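Local structure of 4-amino-4-deoxy-L-arabinose transferase or related glycosyltransferases of PMT family (Cupriavidus metallidurans, 5EZM) at residues Y409-W412 against V413-F417. The protein probably transfers 4-amino-4-deoxy-L-arabinose from a polyprenyl-phosphate carrier to lipid A, as a zinc-containing, membrane-embedded glycosyltransferase of the GT-C fold. Residues are numbered along the deposited sequence; the frame is centred on the assembly and turned at random.
Sequences YAVW and VAVAF. With MPG ([(Z)-octadec-9-enyl] (2R)-2,3-bis(oxidanyl)propanoate), chain X.
V413 lays its CG2 methyl over one face of the Y409 ring, 4.1 Å from the ring centroid and 24° off the ring normal, which meets the geometry of a CH-pi contact offset toward the rim. The tyrosine reaches this place because its CG lies anti to the backbone N (chi1 -164°), running the ring alongside the next helical turn. W412 meets V415 more loosely, CE3 of the indole lying 4.3 Å from CB of the valine. The indole also meets a bound MPG lipid, whose C6 sits over one ring face, 3.5 Å from W412 CE2. An alanine in place of W412 would probably leave this lipid chain without its flat aromatic support and take away one of V415's apolar contacts. Beneath the side chains, four i-to-i+4 backbone hydrogen bonds join the two turns of helix 403-430, among them A414 N to A410 O at 2.9 Å and 170°. The hydroxyl of Y409 bonds A453 O of helix 435-456, while V415 and A416 touch V452 there. The chemistry is that of a predicted transmembrane helix: the backbone groups joined here satisfy one another, the tyrosine hydroxyl ties it to a neighbouring helix, and the indole presents a face to lipid.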
ATOM      1  N   TYR A 409      -4.137  -1.727 -22.223  1.00 69.78           N
ATOM      2  CA  TYR A 409      -3.515  -2.403 -21.089  1.00 67.76           C
ATOM      3  C   TYR A 409      -3.030  -3.797 -21.476  1.00 69.97           C
ATOM      4  O   TYR A 409      -2.003  -4.263 -20.964  1.00 71.01           O
ATOM      5  CB  TYR A 409      -4.510  -2.471 -19.927  1.00 67.85           C
ATOM      6  CG  TYR A 409      -3.906  -2.796 -18.576  1.00 69.75           C
ATOM      7  CD1 TYR A 409      -2.530  -2.813 -18.386  1.00 71.07           C
ATOM      8  CD2 TYR A 409      -4.720  -3.090 -17.489  1.00 69.11           C
ATOM      9  CE1 TYR A 409      -1.982  -3.113 -17.155  1.00 71.78           C
ATOM     10  CE2 TYR A 409      -4.181  -3.391 -16.254  1.00 70.18           C
ATOM     11  CZ  TYR A 409      -2.811  -3.400 -16.092  1.00 73.22           C
ATOM     12  OH  TYR A 409      -2.263  -3.698 -14.864  1.00 76.18           O
ATOM     13  N   ALA A 410      -3.739  -4.460 -22.395  1.00 70.93           N
ATOM     14  CA  ALA A 410      -3.408  -5.838 -22.745  1.00 69.75           C
ATOM     15  C   ALA A 410      -2.009  -5.952 -23.337  1.00 69.91           C
ATOM     16  O   ALA A 410      -1.264  -6.882 -23.009  1.00 69.99           O
ATOM     17  CB  ALA A 410      -4.445  -6.398 -23.716  1.00 70.30           C
ATOM     18  N   VAL A 411      -1.635  -5.020 -24.218  1.00 69.55           N
ATOM     19  CA  VAL A 411      -0.294  -5.071 -24.791  1.00 70.15           C
ATOM     20  C   VAL A 411       0.761  -4.906 -23.706  1.00 69.55           C
ATOM     21  O   VAL A 411       1.824  -5.537 -23.764  1.00 71.73           O
ATOM     22  CB  VAL A 411      -0.141  -4.019 -25.911  1.00 71.22           C
ATOM     23  CG1 VAL A 411      -0.618  -2.662 -25.449  1.00 71.62           C
ATOM     24  CG2 VAL A 411       1.305  -3.938 -26.385  1.00 69.97           C
ATOM     25  N   TRP A 412       0.479  -4.096 -22.678  1.00 66.19           N
ATOM     26  CA  TRP A 412       1.457  -3.918 -21.609  1.00 64.25           C
ATOM     27  C   TRP A 412       1.553  -5.157 -20.725  1.00 60.00           C
ATOM     28  O   TRP A 412       2.643  -5.497 -20.246  1.00 60.51           O
ATOM     29  CB  TRP A 412       1.123  -2.681 -20.774  1.00 66.75           C
ATOM     30  CG  TRP A 412       1.404  -1.401 -21.502  1.00 72.56           C
ATOM     31  CD1 TRP A 412       0.534  -0.374 -21.713  1.00 72.98           C
ATOM     32  CD2 TRP A 412       2.634  -1.023 -22.137  1.00 78.53           C
ATOM     33  NE1 TRP A 412       1.147   0.625 -22.428  1.00 76.09           N
ATOM     34  CE2 TRP A 412       2.436   0.250 -22.704  1.00 79.32           C
ATOM     35  CE3 TRP A 412       3.886  -1.635 -22.278  1.00 81.55           C
ATOM     36  CZ2 TRP A 412       3.439   0.923 -23.403  1.00 82.12           C
ATOM     37  CZ3 TRP A 412       4.882  -0.967 -22.972  1.00 82.08           C
ATOM     38  CH2 TRP A 412       4.651   0.298 -23.524  1.00 82.52           C
ATOM     39  N   VAL A 413       0.432  -5.846 -20.501  1.00 54.53           N
ATOM     40  CA  VAL A 413       0.486  -7.110 -19.767  1.00 54.19           C
ATOM     41  C   VAL A 413       1.283  -8.146 -20.556  1.00 59.12           C
ATOM     42  O   VAL A 413       2.136  -8.859 -20.006  1.00 60.61           O
ATOM     43  CB  VAL A 413      -0.934  -7.605 -19.450  1.00 52.19           C
ATOM     44  CG1 VAL A 413      -0.880  -8.958 -18.758  1.00 49.36           C
ATOM     45  CG2 VAL A 413      -1.655  -6.584 -18.586  1.00 53.63           C
ATOM     46  N   ALA A 414       1.017  -8.241 -21.862  1.00 60.28           N
ATOM     47  CA  ALA A 414       1.774  -9.158 -22.705  1.00 60.94           C
ATOM     48  C   ALA A 414       3.263  -8.849 -22.651  1.00 60.66           C
ATOM     49  O   ALA A 414       4.091  -9.762 -22.536  1.00 62.77           O
ATOM     50  CB  ALA A 414       1.262  -9.094 -24.141  1.00 62.09           C
ATOM     51  N   VAL A 415       3.624  -7.565 -22.722  1.00 59.52           N
ATOM     52  CA  VAL A 415       5.025  -7.174 -22.588  1.00 60.10           C
ATOM     53  C   VAL A 415       5.575  -7.621 -21.238  1.00 59.97           C
ATOM     54  O   VAL A 415       6.710  -8.105 -21.143  1.00 60.68           O
ATOM     55  CB  VAL A 415       5.180  -5.653 -22.790  1.00 59.41           C
ATOM     56  CG1 VAL A 415       6.558  -5.185 -22.345  1.00 57.03           C
ATOM     57  CG2 VAL A 415       4.944  -5.284 -24.246  1.00 61.13           C
ATOM     58  N   ALA A 416       4.774  -7.481 -20.178  1.00 57.65           N
ATOM     59  CA  ALA A 416       5.225  -7.883 -18.848  1.00 56.86           C
ATOM     60  C   ALA A 416       5.570  -9.369 -18.810  1.00 60.32           C
ATOM     61  O   ALA A 416       6.649  -9.761 -18.345  1.00 61.65           O
ATOM     62  CB  ALA A 416       4.157  -7.544 -17.806  1.00 52.27           C
ATOM     63  N   PHE A 417       4.669 -10.220 -19.305  1.00 60.62           N
ATOM     64  CA  PHE A 417       4.991 -11.643 -19.316  1.00 63.87           C
ATOM     65  C   PHE A 417       6.153 -11.946 -20.255  1.00 66.17           C
ATOM     66  O   PHE A 417       6.894 -12.911 -20.029  1.00 67.04           O
ATOM     67  CB  PHE A 417       3.758 -12.468 -19.683  1.00 65.72           C
ATOM     68  CG  PHE A 417       2.768 -12.598 -18.559  1.00 65.03           C
ATOM     69  CD1 PHE A 417       3.088 -13.323 -17.423  1.00 63.94           C
ATOM     70  CD2 PHE A 417       1.526 -11.989 -18.635  1.00 65.73           C
ATOM     71  CE1 PHE A 417       2.185 -13.441 -16.383  1.00 64.84           C
ATOM     72  CE2 PHE A 417       0.618 -12.103 -17.597  1.00 66.29           C
ATOM     73  CZ  PHE A 417       0.947 -12.831 -16.470  1.00 66.06           C
TER
HETATM   74  C2  MPG X 623       0.520   3.857 -22.576  1.00 77.75           C
HETATM   75  C3  MPG X 623       0.371   4.352 -21.143  1.00 78.80           C
HETATM   76  C4  MPG X 623       1.244   3.591 -20.156  1.00 79.65           C
HETATM   77  C5  MPG X 623       2.578   3.123 -20.763  1.00 79.31           C
HETATM   78  C6  MPG X 623       3.293   2.072 -19.898  1.00 78.31           C
HETATM   79  C7  MPG X 623       4.775   1.904 -20.290  1.00 77.70           C
HETATM   80  C8  MPG X 623       5.487   0.780 -19.499  1.00 77.69           C
HETATM   81  C1  MPG X 623      -0.701   4.201 -23.432  1.00 77.90           C